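Local coordinates for de novo designed WSHC8 (PDB 6O35), which assembles as a computationally designed octamer of helical hairpins, probably enclosing a central pore, at residues 29-33 / 72-76. Sequence-based numbering, arbitrary orientation.
Sequences FQELL and AQLTA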
loop_
_atom_site.group_PDB
_atom_site.type_symbol
_atom_site.label_atom_id
_atom_site.label_comp_id
_atom_site.label_asym_id
_atom_site.label_seq_id
_atom_site.Cartn_x
_atom_site.Cartn_y
_atom_site.Cartn_z
ATOM N N PHE A 29 19.879 -7.769 7.416
ATOM C CA PHE A 29 19.627 -6.597 6.586
ATOM C C PHE A 29 20.531 -5.440 6.995
ATOM O O PHE A 29 21.125 -4.768 6.143
ATOM C CB PHE A 29 18.161 -6.180 6.674
ATOM C CG PHE A 29 17.880 -4.850 6.041
ATOM C CD1 PHE A 29 17.613 -4.753 4.686
ATOM C CD2 PHE A 29 17.905 -3.688 6.797
ATOM C CE1 PHE A 29 17.366 -3.527 4.099
ATOM C CE2 PHE A 29 17.663 -2.460 6.214
ATOM C CZ PHE A 29 17.387 -2.379 4.866
ATOM N N GLN A 30 20.638 -5.183 8.301
ATOM C CA GLN A 30 21.496 -4.101 8.770
ATOM C C GLN A 30 22.934 -4.307 8.310
ATOM O O GLN A 30 23.585 -3.366 7.841
ATOM C CB GLN A 30 21.427 -3.995 10.292
ATOM C CG GLN A 30 20.078 -3.532 10.818
ATOM C CD GLN A 30 19.661 -2.185 10.255
ATOM O OE1 GLN A 30 20.372 -1.191 10.404
ATOM N NE2 GLN A 30 18.510 -2.151 9.596
ATOM N N GLU A 31 23.446 -5.534 8.430
ATOM C CA GLU A 31 24.761 -5.838 7.880
ATOM C C GLU A 31 24.770 -5.655 6.366
ATOM O O GLU A 31 25.735 -5.129 5.801
ATOM C CB GLU A 31 25.169 -7.263 8.251
ATOM C CG GLU A 31 25.213 -7.527 9.748
ATOM N N LEU A 32 23.697 -6.083 5.694
ATOM C CA LEU A 32 23.608 -5.918 4.246
ATOM C C LEU A 32 23.612 -4.442 3.867
ATOM O O LEU A 32 24.395 -4.008 3.014
ATOM C CB LEU A 32 22.343 -6.597 3.724
ATOM C CG LEU A 32 22.202 -6.707 2.206
ATOM C CD1 LEU A 32 23.010 -7.882 1.675
ATOM C CD2 LEU A 32 20.739 -6.833 1.810
ATOM N N LEU A 33 22.733 -3.652 4.491
ATOM C CA LEU A 33 22.680 -2.225 4.199
ATOM C C LEU A 33 24.010 -1.549 4.510
ATOM O O LEU A 33 24.456 -0.671 3.764
ATOM C CB LEU A 33 21.551 -1.573 4.995
ATOM C CG LEU A 33 21.448 -0.052 4.904
ATOM C CD1 LEU A 33 21.346 0.386 3.451
ATOM C CD2 LEU A 33 20.259 0.454 5.705
ATOM N N ALA A 72 15.631 2.980 3.109
ATOM C CA ALA A 72 15.908 1.600 3.490
ATOM C C ALA A 72 15.643 1.378 4.974
ATOM O O ALA A 72 15.069 0.355 5.363
ATOM C CB ALA A 72 17.352 1.238 3.144
ATOM N N GLN A 73 16.058 2.324 5.819
ATOM C CA GLN A 73 15.835 2.184 7.255
ATOM C C GLN A 73 14.345 2.201 7.576
ATOM O O GLN A 73 13.845 1.338 8.309
ATOM C CB GLN A 73 16.562 3.295 8.011
ATOM C CG GLN A 73 18.080 3.181 7.996
ATOM C CD GLN A 73 18.599 2.044 8.858
ATOM O OE1 GLN A 73 17.900 1.061 9.099
ATOM N NE2 GLN A 73 19.832 2.177 9.332
ATOM N N LEU A 74 13.616 3.179 7.034
ATOM C CA LEU A 74 12.178 3.249 7.272
ATOM C C LEU A 74 11.485 1.973 6.815
ATOM O O LEU A 74 10.645 1.415 7.531
ATOM C CB LEU A 74 11.588 4.463 6.555
ATOM C CG LEU A 74 11.818 5.817 7.221
ATOM C CD1 LEU A 74 11.450 6.950 6.273
ATOM C CD2 LEU A 74 11.025 5.914 8.518
ATOM N N THR A 75 11.822 1.497 5.614
ATOM C CA THR A 75 11.196 0.287 5.094
ATOM C C THR A 75 11.525 -0.921 5.964
ATOM O O THR A 75 10.644 -1.738 6.264
ATOM C CB THR A 75 11.641 0.051 3.651
ATOM O OG1 THR A 75 11.052 1.046 2.804
ATOM C CG2 THR A 75 11.222 -1.328 3.179
ATOM N N ALA A 76 12.786 -1.058 6.376
ATOM C CA ALA A 76 13.149 -2.148 7.274
ATOM C C ALA A 76 12.483 -1.975 8.634
ATOM O O ALA A 76 12.029 -2.950 9.242
ATOM C CB ALA A 76 14.668 -2.220 7.421
#
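Q30 NE2 donates a weak hydrogen bond to Q73 OE1, fairly straight but long at 3.3 Å, across the two arms of a helical hairpin. Helices 3-50 and 55-101 run antiparallel, their local axes 11.5 Å apart at 169°, and this contact lies near mid-length, far from the connecting loop. Neither glutamine starts out aimed at the opposite helix; in each, CG lies beside the backbone N and the chain bends at chi2, which turns the amide toward the other helix. The two side chains meet at about a right angle, yet their amide planes are nearly coplanar, only 16° apart. Q73 NE2 bonds to the hydroxyl of Y69, one turn earlier, which would help fix the amide's rotation and keep OE1 turned toward Q30.

Beside this polar pair, F29 packs obliquely against A72 and A76. With CG anti to the backbone N (chi1 170°), its ring reaches across and sets CE2 an unusually short 3.2 Å from A76 CB, which may owe something to coordinate error, while CZ lies 4.0 Å from A72 CB. L33 CB sits over one face of the ring, offset toward the rim, and Q30 NE2 lies at the ring edge. Small residues on helix 55-101 thus accept large ones from helix 3-50. Leucines of a second subunit extend the apolar packing, L74 on F29 and L70 on L33 and A72; L32 of a third subunit lies against Q73. L33 CD2 bridges A72 and Q73, 4.0 Å from A72 CB and 3.9 Å from Q73 CD.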